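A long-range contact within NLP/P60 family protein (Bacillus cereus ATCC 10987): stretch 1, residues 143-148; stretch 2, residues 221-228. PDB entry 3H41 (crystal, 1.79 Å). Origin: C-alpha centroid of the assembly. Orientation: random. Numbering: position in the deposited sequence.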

# COMPACT_ATOMS: atom_id res chain seq x y z
N SER A 143 2.50 8.58 -3.14
CA SER A 143 2.22 7.29 -3.75
C SER A 143 0.87 7.16 -4.45
O SER A 143 -0.12 7.70 -4.00
CB SER A 143 2.26 6.22 -2.64
OG SER A 143 1.82 4.95 -3.10
N TYR A 144 0.84 6.38 -5.52
CA TYR A 144 -0.36 5.73 -6.01
C TYR A 144 -1.21 5.35 -4.80
O TYR A 144 -0.72 4.85 -3.78
CB TYR A 144 0.02 4.44 -6.78
CG TYR A 144 -1.19 3.77 -7.37
CD1 TYR A 144 -1.79 4.30 -8.51
CD2 TYR A 144 -1.78 2.67 -6.76
CE1 TYR A 144 -2.92 3.71 -9.05
CE2 TYR A 144 -2.95 2.07 -7.30
CZ TYR A 144 -3.51 2.62 -8.45
OH TYR A 144 -4.68 2.12 -9.04
N ASN A 145 -2.50 5.64 -4.92
CA ASN A 145 -3.52 5.22 -3.94
C ASN A 145 -3.64 6.15 -2.73
O ASN A 145 -4.42 5.86 -1.83
CB ASN A 145 -3.30 3.78 -3.45
CG ASN A 145 -4.53 3.21 -2.76
OD1 ASN A 145 -5.68 3.40 -3.23
ND2 ASN A 145 -4.32 2.53 -1.62
N THR A 146 -2.87 7.23 -2.72
CA THR A 146 -3.05 8.34 -1.76
C THR A 146 -4.38 9.03 -2.08
O THR A 146 -4.69 9.24 -3.26
CB THR A 146 -1.88 9.33 -1.88
OG1 THR A 146 -0.61 8.65 -1.58
CG2 THR A 146 -2.08 10.57 -0.95
N ARG A 147 -5.18 9.32 -1.05
CA ARG A 147 -6.44 10.01 -1.20
C ARG A 147 -6.42 11.28 -0.37
O ARG A 147 -6.16 11.22 0.81
CB ARG A 147 -7.63 9.17 -0.75
CG ARG A 147 -7.78 7.84 -1.46
CD ARG A 147 -7.27 6.68 -0.58
NE ARG A 147 -7.40 5.41 -1.30
CZ ARG A 147 -8.55 4.76 -1.50
NH1 ARG A 147 -9.69 5.21 -0.99
NH2 ARG A 147 -8.56 3.65 -2.20
N LEU A 148 -6.69 12.42 -1.01
CA LEU A 148 -6.78 13.69 -0.31
C LEU A 148 -8.05 14.44 -0.72
O LEU A 148 -8.45 14.41 -1.89
CB LEU A 148 -5.55 14.54 -0.56
CG LEU A 148 -4.21 13.94 -0.10
CD1 LEU A 148 -3.06 14.65 -0.80
CD2 LEU A 148 -4.03 13.99 1.42
N HIS A 221 -3.29 -5.95 -2.32
CA HIS A 221 -4.18 -5.14 -1.49
C HIS A 221 -4.33 -3.75 -2.10
O HIS A 221 -5.44 -3.25 -2.21
CB HIS A 221 -3.64 -5.04 -0.06
CG HIS A 221 -4.30 -4.00 0.77
ND1 HIS A 221 -5.54 -4.20 1.35
CD2 HIS A 221 -3.91 -2.75 1.13
CE1 HIS A 221 -5.86 -3.13 2.07
NE2 HIS A 221 -4.89 -2.23 1.94
N THR A 222 -3.21 -3.16 -2.52
CA THR A 222 -3.22 -1.79 -3.10
C THR A 222 -3.95 -1.69 -4.43
O THR A 222 -4.71 -0.76 -4.65
CB THR A 222 -1.79 -1.22 -3.22
OG1 THR A 222 -1.22 -1.12 -1.90
CG2 THR A 222 -1.77 0.17 -3.91
N ILE A 223 -3.76 -2.67 -5.30
CA ILE A 223 -4.41 -2.71 -6.62
C ILE A 223 -5.92 -2.78 -6.42
O ILE A 223 -6.67 -1.98 -7.01
CB ILE A 223 -3.97 -3.94 -7.42
CG1 ILE A 223 -2.55 -3.74 -7.97
CG2 ILE A 223 -4.93 -4.20 -8.59
CD1 ILE A 223 -1.98 -4.98 -8.58
N TYR A 224 -6.36 -3.70 -5.56
CA TYR A 224 -7.81 -3.81 -5.32
C TYR A 224 -8.39 -2.60 -4.61
O TYR A 224 -9.45 -2.12 -5.01
CB TYR A 224 -8.15 -5.12 -4.59
CG TYR A 224 -8.35 -6.26 -5.55
CD1 TYR A 224 -9.64 -6.52 -6.09
CD2 TYR A 224 -7.31 -7.07 -5.96
CE1 TYR A 224 -9.85 -7.53 -6.97
CE2 TYR A 224 -7.53 -8.10 -6.86
CZ TYR A 224 -8.82 -8.32 -7.35
OH TYR A 224 -9.09 -9.31 -8.25
N LYS A 225 -7.69 -2.08 -3.60
CA LYS A 225 -8.20 -0.99 -2.79
C LYS A 225 -8.39 0.28 -3.61
O LYS A 225 -9.40 0.99 -3.45
CB LYS A 225 -7.27 -0.71 -1.63
CG LYS A 225 -7.84 0.37 -0.72
CD LYS A 225 -7.64 0.13 0.74
CE LYS A 225 -8.10 1.34 1.57
NZ LYS A 225 -7.27 1.58 2.80
N SER A 226 -7.45 0.51 -4.53
CA SER A 226 -7.49 1.68 -5.43
C SER A 226 -8.64 1.64 -6.42
O SER A 226 -8.96 2.66 -7.05
CB SER A 226 -6.16 1.83 -6.16
OG SER A 226 -5.94 0.83 -7.16
N HIS A 227 -9.23 0.45 -6.60
CA HIS A 227 -10.38 0.24 -7.47
C HIS A 227 -11.65 -0.06 -6.65
O HIS A 227 -12.63 -0.65 -7.17
CB HIS A 227 -10.08 -0.90 -8.46
CG HIS A 227 -9.10 -0.51 -9.51
ND1 HIS A 227 -9.45 0.26 -10.60
CD2 HIS A 227 -7.77 -0.74 -9.63
CE1 HIS A 227 -8.39 0.45 -11.36
NE2 HIS A 227 -7.35 -0.13 -10.79
N GLY A 228 -11.63 0.36 -5.39
CA GLY A 228 -12.83 0.34 -4.53
C GLY A 228 -13.13 -0.96 -3.79
O GLY A 228 -14.18 -1.10 -3.17
O HOH W 1 -1.40 1.43 -0.71

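What does the helix offer at the start of stretch 2? His221 makes no contact with stretch 1, so the interface begins one residue on, at Thr222. Its CA-to-CB bond points sideways to the other stretch, yet its methyl reaches two neighbours: Thr222 CG2 lies 3.8 Å from Tyr144 CD2, near the plane of the ring at its edge, and 3.9 Å from Asn145 CB. The hydroxyl takes a separate route. A water donates to Thr222 OG1 at 2.8 Å and accepts from Asn145 ND2 at 3.3 Å, joining two polar groups that do not meet directly. Thr222 therefore packs through carbon and is bridged through oxygen.

How does Lys225 take part, when Ile223 and Tyr224 make no side-chain contact with stretch 1? Its CA-to-CB bond, too, points sideways, and its aliphatic part lies beside Arg147: Lys225 CE sits over one face of the guanidinium, and Lys225 CG is 3.7 Å from Arg147 NH2. Such packing uses the methylenes of the lysine, while its charged end is satisfied elsewhere in the structure. The backbone comes close as well, with Lys225 O 3.1 Å from Arg147 NH2. That same carbonyl accepts from Gly228 N at 3.0 Å, across the type I turn from Lys225 to Gly228.

Where do the two stretches come nearest, backbone to backbone? The closest CA atoms across the contact belong to Asn145 and Ser226, 5.5 Å apart, and both residues point their CB toward the other stretch. Asn145 OD1 is 3.3 Å from Ser226 CA, a close approach of oxygen to carbon. This oxygen is held on its own side by Arg147, whose NH2 and NE donate to Asn145 OD1 at 3.1 and 3.3 Å, so the arginine helps fix the amide that packs on the serine. Ser226 OG, with chi1 in the p well, forms a direct hydrogen bond between the stretches, 2.6 Å to Tyr144 OH; either hydroxyl could be the donor. Ser226 OG also lies 2.9 Å from Ile223 O, so the tyrosine hydroxyl meets a serine oxygen close to the helix backbone.

What remains of the contact beyond the serine? His227 directs its CA-to-CB bond away, but the end of its side chain comes nearer, leaving His227 NE2 3.9 Å from Tyr144 OH. Gly228 adds nothing to the interface; its positive phi of 86° is a conformation that favours glycine, and it completes the turn as the chain leaves the contact.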